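Local coordinates for choline/ethanolamine kinase family protein (Mesorhizobium loti, PDB 3DXQ), which probably phosphorylates small amino alcohols such as ethanolamine or choline, as a member of the phosphotransferase enzyme family with a protein-kinase-like fold, at residues Cys182-Asp187 with Ile194-Tyr199; Gly91-Thr94 with Glu98-Lys101; Lys116-Gly121 with Leu206-Asp211; Ala56-Ala61 with Gly82-Arg87. All coordinates share one frame; numbering follows the deposited sequence. Where two conformers were deposited one is given.

Contact 1 of 4, residues Cys182-Asp187 with Ile194-Tyr199; sequences CENFLD and IVDWEY
Asn184 and Phe185 meet Ile194, Val195 and Asp196 in a buried, antiparallel contact near the middle of the chain, where strand 185-187 pairs with the end of strand 192-194. Phe185 and Ile194 form the non-hydrogen-bonded pair, their CA atoms 4.8 Å apart. Just beyond it Val195 N donates to Asn184 O at 3.0 Å, fairly straight (157° at the hydrogen) and in the carbonyl plane. The same oxygen takes a CA-H...O contact from Ile194 CA at 3.3 Å. On one face of the sheet the side chains of Phe185 and Ile194 run side by side, and ring atom CE2 rests on Ile194 CD1 at 3.7 Å. Leu186 CD1 reaches Val195 CG1 at 3.9 Å, the two side chains crossing nearly at right angles. Asp196 CB comes to 3.4 Å from Asn184 OD1, with the amide and carboxylate planes 28° apart. His177, Asp179 and Asn184 fit the HxDxxxxN catalytic-loop signature of the aminoglycoside phosphotransferase and choline kinase families, and Asp196 probably corresponds to the metal-binding aspartate of those kinases. Here Asp196 OD1 accepts from Asn32 ND2, while Asn184 ND2 makes a weak hydrogen bond to Asp179 O. The backbone pairing thus sets the Asn184 amide beside the Asp196 carboxylate, an arrangement consistent with a shared metal site when nucleotide is bound.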
loop_
_atom_site.group_PDB
_atom_site.type_symbol
_atom_site.label_atom_id
_atom_site.label_comp_id
_atom_site.label_asym_id
_atom_site.label_seq_id
_atom_site.Cartn_x
_atom_site.Cartn_y
_atom_site.Cartn_z
ATOM N N CYS A 182 -5.484 4.014 -1.103
ATOM C CA CYS A 182 -6.885 3.990 -1.414
ATOM C C CYS A 182 -7.118 3.723 -2.897
ATOM O O CYS A 182 -8.004 2.919 -3.255
ATOM C CB CYS A 182 -7.520 5.307 -1.014
ATOM S SG CYS A 182 -7.492 5.590 0.748
ATOM N N GLU A 183 -6.290 4.364 -3.733
ATOM C CA GLU A 183 -6.416 4.266 -5.202
ATOM C C GLU A 183 -6.232 2.839 -5.717
ATOM O O GLU A 183 -6.731 2.491 -6.773
ATOM C CB GLU A 183 -5.444 5.205 -5.941
ATOM C CG GLU A 183 -3.960 4.910 -5.741
ATOM C CD GLU A 183 -3.066 5.647 -6.725
ATOM O OE1 GLU A 183 -3.102 5.324 -7.939
ATOM O OE2 GLU A 183 -2.303 6.531 -6.279
ATOM N N ASN A 184 -5.528 2.007 -4.958
ATOM C CA ASN A 184 -5.335 0.605 -5.325
ATOM C C ASN A 184 -6.549 -0.296 -5.107
ATOM O O ASN A 184 -6.479 -1.483 -5.400
ATOM C CB ASN A 184 -4.144 0.046 -4.536
ATOM C CG ASN A 184 -2.827 0.644 -4.987
ATOM O OD1 ASN A 184 -2.708 1.093 -6.130
ATOM N ND2 ASN A 184 -1.820 0.628 -4.103
ATOM N N PHE A 185 -7.644 0.250 -4.577
ATOM C CA PHE A 185 -8.845 -0.526 -4.319
ATOM C C PHE A 185 -9.930 -0.182 -5.312
ATOM O O PHE A 185 -10.262 0.985 -5.499
ATOM C CB PHE A 185 -9.385 -0.257 -2.919
ATOM C CG PHE A 185 -8.586 -0.899 -1.825
ATOM C CD1 PHE A 185 -7.474 -0.257 -1.294
ATOM C CD2 PHE A 185 -8.956 -2.140 -1.317
ATOM C CE1 PHE A 185 -6.736 -0.837 -0.298
ATOM C CE2 PHE A 185 -8.220 -2.730 -0.318
ATOM C CZ PHE A 185 -7.098 -2.078 0.198
ATOM N N LEU A 186 -10.484 -1.218 -5.939
ATOM C CA LEU A 186 -11.576 -1.057 -6.873
ATOM C C LEU A 186 -12.793 -1.653 -6.203
ATOM O O LEU A 186 -12.821 -2.849 -5.906
ATOM C CB LEU A 186 -11.282 -1.768 -8.191
ATOM C CG LEU A 186 -9.900 -1.468 -8.785
ATOM C CD1 LEU A 186 -9.771 -2.211 -10.108
ATOM C CD2 LEU A 186 -9.614 0.050 -8.932
ATOM N N ASP A 187 -13.805 -0.828 -5.982
ATOM C CA ASP A 187 -14.980 -1.254 -5.254
ATOM C C ASP A 187 -16.160 -1.502 -6.168
ATOM O O ASP A 187 -16.611 -0.587 -6.848
ATOM C CB ASP A 187 -15.360 -0.164 -4.250
ATOM C CG ASP A 187 -16.511 -0.569 -3.344
ATOM O OD1 ASP A 187 -16.714 -1.787 -3.110
ATOM O OD2 ASP A 187 -17.205 0.340 -2.840
ATOM N N ILE A 194 -8.008 -5.540 -5.394
ATOM C CA ILE A 194 -6.815 -4.746 -5.126
ATOM C C ILE A 194 -5.844 -4.914 -6.307
ATOM O O ILE A 194 -5.714 -6.009 -6.846
ATOM C CB ILE A 194 -6.134 -5.160 -3.797
ATOM C CG1 ILE A 194 -7.194 -5.452 -2.722
ATOM C CG2 ILE A 194 -5.187 -4.086 -3.346
ATOM C CD1 ILE A 194 -6.664 -5.890 -1.395
ATOM N N VAL A 195 -5.189 -3.812 -6.686
ATOM C CA VAL A 195 -4.213 -3.774 -7.776
ATOM C C VAL A 195 -2.896 -3.181 -7.284
ATOM O O VAL A 195 -2.840 -2.674 -6.175
ATOM C CB VAL A 195 -4.746 -2.915 -8.956
ATOM C CG1 VAL A 195 -6.128 -3.377 -9.336
ATOM C CG2 VAL A 195 -4.757 -1.409 -8.591
ATOM N N ASP A 196 -1.874 -3.203 -8.139
ATOM C CA ASP A 196 -0.538 -2.623 -7.876
ATOM C C ASP A 196 0.242 -3.384 -6.832
ATOM O O ASP A 196 0.368 -2.959 -5.689
ATOM C CB ASP A 196 -0.612 -1.140 -7.504
ATOM C CG ASP A 196 0.007 -0.229 -8.561
ATOM O OD1 ASP A 196 -0.410 -0.290 -9.744
ATOM O OD2 ASP A 196 0.896 0.574 -8.192
ATOM N N TRP A 197 0.796 -4.510 -7.249
ATOM C CA TRP A 197 1.460 -5.423 -6.331
ATOM C C TRP A 197 2.951 -5.290 -6.336
ATOM O O TRP A 197 3.655 -6.192 -5.912
ATOM C CB TRP A 197 1.046 -6.860 -6.680
ATOM C CG TRP A 197 -0.424 -7.016 -6.559
ATOM C CD1 TRP A 197 -1.350 -6.735 -7.509
ATOM C CD2 TRP A 197 -1.155 -7.429 -5.396
ATOM N NE1 TRP A 197 -2.612 -6.972 -7.031
ATOM C CE2 TRP A 197 -2.521 -7.394 -5.730
ATOM C CE3 TRP A 197 -0.787 -7.838 -4.112
ATOM C CZ2 TRP A 197 -3.516 -7.755 -4.831
ATOM C CZ3 TRP A 197 -1.778 -8.191 -3.217
ATOM C CH2 TRP A 197 -3.125 -8.148 -3.580
ATOM N N GLU A 198 3.448 -4.145 -6.763
ATOM C CA GLU A 198 4.901 -3.971 -6.877
ATOM C C GLU A 198 5.671 -4.020 -5.547
ATOM O O GLU A 198 6.850 -4.397 -5.538
ATOM C CB GLU A 198 5.228 -2.687 -7.647
ATOM C CG GLU A 198 4.803 -1.414 -6.944
ATOM C CD GLU A 198 4.791 -0.219 -7.869
ATOM O OE1 GLU A 198 5.819 0.016 -8.559
ATOM O OE2 GLU A 198 3.756 0.481 -7.896
ATOM N N TYR A 199 5.024 -3.664 -4.437
ATOM C CA TYR A 199 5.691 -3.693 -3.125
ATOM C C TYR A 199 5.328 -4.931 -2.285
ATOM O O TYR A 199 5.683 -5.013 -1.109
ATOM C CB TYR A 199 5.362 -2.432 -2.329
ATOM C CG TYR A 199 5.839 -1.130 -2.928
ATOM C CD1 TYR A 199 7.095 -0.600 -2.603
ATOM C CD2 TYR A 199 5.017 -0.400 -3.765
ATOM C CE1 TYR A 199 7.518 0.625 -3.132
ATOM C CE2 TYR A 199 5.426 0.803 -4.308
ATOM C CZ TYR A 199 6.671 1.317 -3.990
ATOM O OH TYR A 199 7.036 2.521 -4.542
#

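Contact 2 of 4, residues Gly91-Thr94 with Glu98-Lys101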
loop_
_atom_site.group_PDB
_atom_site.type_symbol
_atom_site.label_atom_id
_atom_site.label_comp_id
_atom_site.label_asym_id
_atom_site.label_seq_id
_atom_site.Cartn_x
_atom_site.Cartn_y
_atom_site.Cartn_z
ATOM N N GLY A 91 -18.124 -1.344 -13.767
ATOM C CA GLY A 91 -18.915 -0.913 -12.620
ATOM C C GLY A 91 -18.179 -1.023 -11.312
ATOM O O GLY A 91 -18.742 -1.469 -10.312
ATOM N N ALA A 92 -16.908 -0.643 -11.325
ATOM C CA ALA A 92 -16.091 -0.663 -10.129
ATOM C C ALA A 92 -15.603 0.732 -9.919
ATOM O O ALA A 92 -15.248 1.401 -10.881
ATOM C CB ALA A 92 -14.909 -1.610 -10.300
ATOM N N GLN A 93 -15.544 1.148 -8.661
ATOM C CA GLN A 93 -15.111 2.493 -8.303
ATOM C C GLN A 93 -13.700 2.487 -7.699
ATOM O O GLN A 93 -13.422 1.738 -6.773
ATOM C CB GLN A 93 -16.104 3.073 -7.289
ATOM C CG GLN A 93 -15.960 4.556 -7.005
ATOM C CD GLN A 93 -16.244 5.397 -8.224
ATOM O OE1 GLN A 93 -15.391 6.168 -8.677
ATOM N NE2 GLN A 93 -17.432 5.225 -8.792
ATOM N N THR A 94 -12.810 3.314 -8.236
ATOM C CA THR A 94 -11.494 3.525 -7.635
ATOM C C THR A 94 -11.713 4.278 -6.355
ATOM O O THR A 94 -12.431 5.261 -6.353
ATOM C CB THR A 94 -10.568 4.350 -8.522
ATOM O OG1 THR A 94 -10.167 3.528 -9.604
ATOM C CG2 THR A 94 -9.333 4.770 -7.762
ATOM N N GLU A 98 -12.002 10.048 0.772
ATOM C CA GLU A 98 -13.367 10.564 0.733
ATOM C C GLU A 98 -14.380 9.450 0.474
ATOM O O GLU A 98 -15.366 9.332 1.190
ATOM C CB GLU A 98 -13.499 11.682 -0.312
ATOM C CG GLU A 98 -14.836 12.413 -0.274
ATOM C CD GLU A 98 -15.010 13.466 -1.387
ATOM O OE1 GLU A 98 -13.998 13.924 -1.979
ATOM O OE2 GLU A 98 -16.179 13.849 -1.656
ATOM N N LYS A 99 -14.134 8.618 -0.526
ATOM C CA LYS A 99 -15.072 7.536 -0.823
ATOM C C LYS A 99 -15.164 6.488 0.290
ATOM O O LYS A 99 -16.184 5.792 0.392
ATOM C CB LYS A 99 -14.740 6.863 -2.152
ATOM C CG LYS A 99 -14.936 7.761 -3.379
ATOM C CD LYS A 99 -14.056 7.244 -4.536
ATOM C CE LYS A 99 -14.205 8.048 -5.812
ATOM N NZ LYS A 99 -15.452 7.660 -6.495
ATOM N N PHE A 100 -14.115 6.373 1.111
ATOM C CA PHE A 100 -14.126 5.432 2.241
ATOM C C PHE A 100 -15.041 5.879 3.376
ATOM O O PHE A 100 -15.473 5.068 4.169
ATOM C CB PHE A 100 -12.710 5.124 2.762
ATOM C CG PHE A 100 -12.088 3.884 2.132
ATOM C CD1 PHE A 100 -12.624 2.624 2.376
ATOM C CD2 PHE A 100 -10.969 3.977 1.321
ATOM C CE1 PHE A 100 -12.061 1.484 1.799
ATOM C CE2 PHE A 100 -10.400 2.861 0.767
ATOM C CZ PHE A 100 -10.953 1.599 1.005
ATOM N N LYS A 101 -15.315 7.174 3.454
ATOM C CA LYS A 101 -16.321 7.721 4.381
ATOM C C LYS A 101 -17.696 7.678 3.673
ATOM O O LYS A 101 -18.715 7.390 4.280
ATOM C CB LYS A 101 -16.017 9.190 4.743
ATOM C CG LYS A 101 -14.608 9.530 5.224
ATOM C CD LYS A 101 -14.439 9.488 6.745
ATOM C CE LYS A 101 -13.253 10.356 7.222
ATOM N NZ LYS A 101 -11.990 10.118 6.490
#
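Lys99 NZ donates to Gln93 OE1 at 2.6 Å, joining the short edge strand 93-94 to the helix 97-102 that follows it. The bond is short and its geometry poor, so its details are uncertain. The ammonium does not come along a lone pair: the angle at the oxygen is 92°, and the nitrogen stands 65° out of the amide carbonyl plane, above the group. The Lys99 chain stays extended as far as CE and then bends at its last torsion (chi4 -78°), which turns NZ over the amide. Gln93 bends nearer its root, and the two side chains cross at about a right angle. On its way the aliphatic part of the lysine passes the backbone O of Thr94. The contact is small, burying 112 Å² in all, and lies at the surface. By comparison with protein kinases, this is probably the chain just after the hinge between the lobes, where it leaves the small lobe and enters the larger one. Gln93 is tied by its backbone to Asp187 in the neighbouring strand. At the helix, Ser96 OG accepts from Lys99 N, while Phe100, on a different side from Lys99, meets Phe218 edge-to-face.

Contact 3 of 4, residues Lys116-Gly121 with Leu206-Asp211; sequences KLHGSG and LWDLGD
His118 NE2 approaches the Asp208 carboxylate from its less common anti side, donating to OD2 at 3.0 Å with the nitrogen 34° out of the carboxylate plane. Seen from the histidine the bond is nearly ideal: OD2 lies close to the ring plane and the angle at the hydrogen is 163°. Ring and carboxylate planes are 29° apart. The imidazole reaches across from the end of helix 106-118 with CG anti to the carbonyl carbon, and its other nitrogen, ND1, is hydrogen-bonded to Tyr230 OH, so both ring nitrogens have partners and the rotation of the ring is fixed. Asp208, buried near the start of helix 206-215, is gripped by more than the histidine: OD2 also accepts from His177 N and OD1 from Cys178 N. This matches the protein-kinase arrangement in which an aspartate of helix F holds the backbone amides of the catalytic loop, and is consistent with Asp208 being a second-shell residue that positions the His177-Cys178 loop. Three N-H donors around one carboxylate would probably stabilise its negative charge. Apolar atoms border the bond, Leu117 CD2 lying 4.1 Å from Asp208 OD2 and Leu209 CD1 4.3 Å from His118 CE1 at the edge of the ring. Where helix 106-118 ends, Leu117 O accepts from both Ser120 N (3.0 Å) and Ser120 OG (2.6 Å), the hydroxyl coming in the carbonyl plane as the chain turns away.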
loop_
_atom_site.group_PDB
_atom_site.type_symbol
_atom_site.label_atom_id
_atom_site.label_comp_id
_atom_site.label_asym_id
_atom_site.label_seq_id
_atom_site.Cartn_x
_atom_site.Cartn_y
_atom_site.Cartn_z
ATOM N N LYS A 116 -9.293 -12.381 2.633
ATOM C CA LYS A 116 -9.200 -13.344 1.563
ATOM C C LYS A 116 -7.751 -13.505 1.148
ATOM O O LYS A 116 -7.286 -14.641 0.940
ATOM C CB LYS A 116 -10.046 -12.902 0.376
ATOM C CG LYS A 116 -10.334 -14.032 -0.612
ATOM C CD LYS A 116 -11.462 -13.615 -1.570
ATOM C CE LYS A 116 -11.660 -14.576 -2.712
ATOM N NZ LYS A 116 -12.480 -13.899 -3.735
ATOM N N LEU A 117 -7.050 -12.374 1.062
ATOM C CA LEU A 117 -5.646 -12.358 0.653
ATOM C C LEU A 117 -4.777 -13.105 1.614
ATOM O O LEU A 117 -4.103 -14.046 1.227
ATOM C CB LEU A 117 -5.120 -10.923 0.515
ATOM C CG LEU A 117 -3.617 -10.752 0.245
ATOM C CD1 LEU A 117 -3.249 -11.427 -1.080
ATOM C CD2 LEU A 117 -3.178 -9.274 0.278
ATOM N N HIS A 118 -4.775 -12.664 2.864
ATOM C CA HIS A 118 -3.905 -13.251 3.891
ATOM C C HIS A 118 -4.251 -14.702 4.150
ATOM O O HIS A 118 -3.392 -15.524 4.393
ATOM C CB HIS A 118 -3.986 -12.455 5.180
ATOM C CG HIS A 118 -3.571 -11.026 5.032
ATOM N ND1 HIS A 118 -3.972 -10.042 5.903
ATOM C CD2 HIS A 118 -2.810 -10.412 4.097
ATOM C CE1 HIS A 118 -3.467 -8.883 5.519
ATOM N NE2 HIS A 118 -2.751 -9.080 4.429
ATOM N N GLY A 119 -5.524 -15.020 4.061
ATOM C CA GLY A 119 -5.988 -16.393 4.233
ATOM C C GLY A 119 -5.824 -17.272 3.030
ATOM O O GLY A 119 -6.208 -18.440 3.089
ATOM N N SER A 120 -5.267 -16.740 1.941
ATOM C CA SER A 120 -5.088 -17.518 0.692
ATOM C C SER A 120 -3.824 -18.393 0.675
ATOM O O SER A 120 -3.055 -18.448 1.629
ATOM C CB SER A 120 -5.017 -16.577 -0.508
ATOM O OG SER A 120 -3.761 -15.905 -0.551
ATOM N N GLY A 121 -3.613 -19.073 -0.435
ATOM C CA GLY A 121 -2.407 -19.860 -0.614
ATOM C C GLY A 121 -1.343 -19.073 -1.357
ATOM O O GLY A 121 -0.278 -19.616 -1.665
ATOM N N LEU A 206 -1.114 -7.357 9.759
ATOM C CA LEU A 206 -1.651 -6.098 10.273
ATOM C C LEU A 206 -0.933 -4.856 9.762
ATOM O O LEU A 206 -1.359 -3.723 10.039
ATOM C CB LEU A 206 -1.715 -6.108 11.815
ATOM C CG LEU A 206 -2.583 -7.229 12.370
ATOM C CD1 LEU A 206 -2.923 -7.000 13.822
ATOM C CD2 LEU A 206 -3.855 -7.437 11.515
ATOM N N TRP A 207 0.148 -5.043 9.017
ATOM C CA TRP A 207 0.794 -3.896 8.392
ATOM C C TRP A 207 -0.143 -3.332 7.328
ATOM O O TRP A 207 -0.260 -2.111 7.184
ATOM C CB TRP A 207 2.108 -4.266 7.731
ATOM C CG TRP A 207 2.529 -3.239 6.771
ATOM C CD1 TRP A 207 2.170 -3.154 5.456
ATOM C CD2 TRP A 207 3.379 -2.123 7.034
ATOM N NE1 TRP A 207 2.749 -2.047 4.880
ATOM C CE2 TRP A 207 3.507 -1.402 5.822
ATOM C CE3 TRP A 207 4.054 -1.671 8.166
ATOM C CZ2 TRP A 207 4.265 -0.256 5.718
ATOM C CZ3 TRP A 207 4.816 -0.522 8.067
ATOM C CH2 TRP A 207 4.912 0.179 6.850
ATOM N N ASP A 208 -0.789 -4.229 6.583
ATOM C CA ASP A 208 -1.732 -3.844 5.547
ATOM C C ASP A 208 -2.879 -3.027 6.110
ATOM O O ASP A 208 -3.254 -1.983 5.536
ATOM C CB ASP A 208 -2.291 -5.092 4.821
ATOM C CG ASP A 208 -1.358 -5.616 3.721
ATOM O OD1 ASP A 208 -0.307 -4.971 3.442
ATOM O OD2 ASP A 208 -1.699 -6.659 3.105
ATOM N N LEU A 209 -3.440 -3.505 7.221
ATOM C CA LEU A 209 -4.541 -2.793 7.899
ATOM C C LEU A 209 -4.085 -1.426 8.370
ATOM O O LEU A 209 -4.776 -0.429 8.151
ATOM C CB LEU A 209 -5.140 -3.600 9.062
ATOM C CG LEU A 209 -6.141 -4.684 8.610
ATOM C CD1 LEU A 209 -5.507 -5.777 7.730
ATOM C CD2 LEU A 209 -6.846 -5.349 9.780
ATOM N N GLY A 210 -2.908 -1.367 8.980
ATOM C CA GLY A 210 -2.401 -0.078 9.480
ATOM C C GLY A 210 -2.128 0.906 8.352
ATOM O O GLY A 210 -2.406 2.111 8.463
ATOM N N ASP A 211 -1.591 0.382 7.255
ATOM C CA ASP A 211 -1.227 1.214 6.116
ATOM C C ASP A 211 -2.461 1.822 5.465
ATOM O O ASP A 211 -2.507 3.027 5.215
ATOM C CB ASP A 211 -0.445 0.396 5.102
ATOM C CG ASP A 211 0.298 1.262 4.076
ATOM O OD1 ASP A 211 -0.304 2.063 3.350
ATOM O OD2 ASP A 211 1.513 1.083 3.954
#

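Contact 4 of 4, residues Ala56-Ala61 with Gly82-Arg87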
loop_
_atom_site.group_PDB
_atom_site.type_symbol
_atom_site.label_atom_id
_atom_site.label_comp_id
_atom_site.label_asym_id
_atom_site.label_seq_id
_atom_site.Cartn_x
_atom_site.Cartn_y
_atom_site.Cartn_z
ATOM N N ALA A 56 9.934 -7.779 -11.628
ATOM C CA ALA A 56 9.947 -9.233 -11.524
ATOM C C ALA A 56 9.072 -9.697 -10.354
ATOM O O ALA A 56 8.320 -10.671 -10.475
ATOM C CB ALA A 56 11.367 -9.731 -11.351
ATOM N N ASN A 57 9.187 -8.993 -9.230
ATOM C CA ASN A 57 8.373 -9.274 -8.060
ATOM C C ASN A 57 6.899 -9.094 -8.384
ATOM O O ASN A 57 6.099 -10.003 -8.164
ATOM C CB ASN A 57 8.755 -8.357 -6.895
ATOM C CG ASN A 57 8.013 -8.701 -5.623
ATOM O OD1 ASN A 57 7.976 -9.865 -5.216
ATOM N ND2 ASN A 57 7.414 -7.695 -4.982
ATOM N N GLU A 58 6.561 -7.928 -8.932
ATOM C CA GLU A 58 5.180 -7.580 -9.241
ATOM C C GLU A 58 4.509 -8.663 -10.054
ATOM O O GLU A 58 3.380 -9.038 -9.760
ATOM C CB GLU A 58 5.109 -6.247 -9.995
ATOM C CG GLU A 58 3.698 -5.672 -10.115
ATOM C CD GLU A 58 3.638 -4.442 -10.976
ATOM O OE1 GLU A 58 4.665 -4.088 -11.588
ATOM O OE2 GLU A 58 2.557 -3.828 -11.038
ATOM N N ALA A 59 5.195 -9.166 -11.069
ATOM C CA ALA A 59 4.591 -10.157 -11.962
ATOM C C ALA A 59 4.156 -11.389 -11.158
ATOM O O ALA A 59 3.015 -11.843 -11.253
ATOM C CB ALA A 59 5.550 -10.535 -13.111
ATOM N N VAL A 60 5.067 -11.903 -10.342
ATOM C CA VAL A 60 4.784 -13.099 -9.564
ATOM C C VAL A 60 3.693 -12.819 -8.542
ATOM O O VAL A 60 2.765 -13.595 -8.369
ATOM C CB VAL A 60 6.056 -13.613 -8.843
ATOM C CG1 VAL A 60 5.720 -14.791 -7.936
ATOM C CG2 VAL A 60 7.140 -13.965 -9.862
ATOM N N ALA A 61 3.815 -11.679 -7.888
ATOM C CA ALA A 61 2.877 -11.276 -6.863
ATOM C C ALA A 61 1.454 -11.147 -7.404
ATOM O O ALA A 61 0.520 -11.707 -6.828
ATOM C CB ALA A 61 3.334 -9.968 -6.209
ATOM N N GLY A 82 8.072 -4.861 -19.147
ATOM C CA GLY A 82 7.339 -4.908 -17.876
ATOM C C GLY A 82 5.845 -4.624 -18.036
ATOM O O GLY A 82 5.078 -4.822 -17.108
ATOM N N VAL A 83 5.435 -4.175 -19.222
ATOM C CA VAL A 83 4.034 -3.850 -19.520
ATOM C C VAL A 83 3.060 -4.998 -19.199
ATOM O O VAL A 83 3.312 -6.153 -19.540
ATOM C CB VAL A 83 3.899 -3.409 -20.988
ATOM C CG1 VAL A 83 2.456 -3.369 -21.419
ATOM C CG2 VAL A 83 4.553 -2.045 -21.168
HETATM N N MSE A 84 1.938 -4.669 -18.560
HETATM C CA MSE A 84 1.028 -5.703 -18.060
HETATM C C MSE A 84 -0.419 -5.463 -18.510
HETATM O O MSE A 84 -0.922 -4.331 -18.455
HETATM C CB MSE A 84 1.129 -5.762 -16.537
HETATM C CG MSE A 84 0.354 -6.868 -15.889
HETATM SE SE MSE A 84 0.301 -6.621 -13.945
HETATM C CE MSE A 84 2.072 -7.283 -13.529
ATOM N N VAL A 85 -1.070 -6.526 -18.982
ATOM C CA VAL A 85 -2.475 -6.450 -19.367
ATOM C C VAL A 85 -3.337 -7.194 -18.351
ATOM O O VAL A 85 -3.122 -8.373 -18.093
ATOM C CB VAL A 85 -2.731 -7.045 -20.743
ATOM C CG1 VAL A 85 -4.200 -6.825 -21.118
ATOM C CG2 VAL A 85 -1.783 -6.431 -21.782
ATOM N N THR A 86 -4.298 -6.492 -17.765
ATOM C CA THR A 86 -5.234 -7.090 -16.835
ATOM C C THR A 86 -6.633 -6.922 -17.385
ATOM O O THR A 86 -6.832 -6.227 -18.372
ATOM C CB THR A 86 -5.146 -6.418 -15.462
ATOM O OG1 THR A 86 -5.427 -5.021 -15.599
ATOM C CG2 THR A 86 -3.769 -6.592 -14.897
ATOM N N ARG A 87 -7.601 -7.554 -16.742
ATOM C CA ARG A 87 -8.965 -7.434 -17.181
ATOM C C ARG A 87 -9.571 -6.243 -16.468
ATOM O O ARG A 87 -9.306 -6.024 -15.288
ATOM C CB ARG A 87 -9.747 -8.724 -16.922
ATOM C CG ARG A 87 -11.201 -8.614 -17.341
ATOM C CD ARG A 87 -11.853 -9.959 -17.622
ATOM N NE ARG A 87 -11.772 -10.285 -19.038
ATOM C CZ ARG A 87 -10.956 -11.183 -19.569
ATOM N NH1 ARG A 87 -10.122 -11.898 -18.831
ATOM N NH2 ARG A 87 -10.987 -11.370 -20.855
#
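Met84, refined as selenomethionine, points its side chain from strand 84-87 at helix 55-67, where its terminal CE settles between Glu58 and Ala59. The chain runs extended through chi1 and chi2 and then bends at chi3 (-79°), which carries the methyl to the helix surface. Glu58 comes the other way, stretched out with CG anti to its own N (chi1 -169°), and the two side chains pass each other at a slant. Met84 CE meets the outer part of the glutamate, lying 4.1 Å from Glu58 CG and an equal 4.1 Å from the carboxylate carbon, Glu58 CD. The same methyl is 4.1 Å from Ala59 CA, on the helix backbone itself. These are ordinary van der Waals separations, and only 100 Å² is buried between the segments, with CA atoms of Ala59 and Met84 still 8.3 Å apart. The polar end of Glu58 has its partner in the same helix, a salt bridge from OE1 to Arg55 NH1. Helix 55-67 probably corresponds to helix C of the protein kinases, and Met84 joins it to the five-stranded small-lobe sheet, in which strand 84-87 lies between strands 40-45 and 74-77.

Contact 1 lies at the expected catalytic cleft, and contacts 2, 3 and 4 each touch it from 12 to 13 Å away, centre to centre. Asp187 N probably bonds to Gln93 O (2.7 Å), so that strands 93-94 and 185-187, one from each contact, are neighbours in one three-stranded sheet. Trp197 CZ3 packs on Leu117 CD2 at 3.9 Å to join contacts 1 and 3, and Glu198 N lies 3.7 Å from Glu58 CG of contact 4. Contact 3 encloses contact 1 along the chain and backs the presumed catalytic loop, whereas contact 4 belongs to the small lobe. Contacts 2 and 4, 24 Å apart between centres, adjoin only along the chain; contact 3, about 20 Å from either, touches neither.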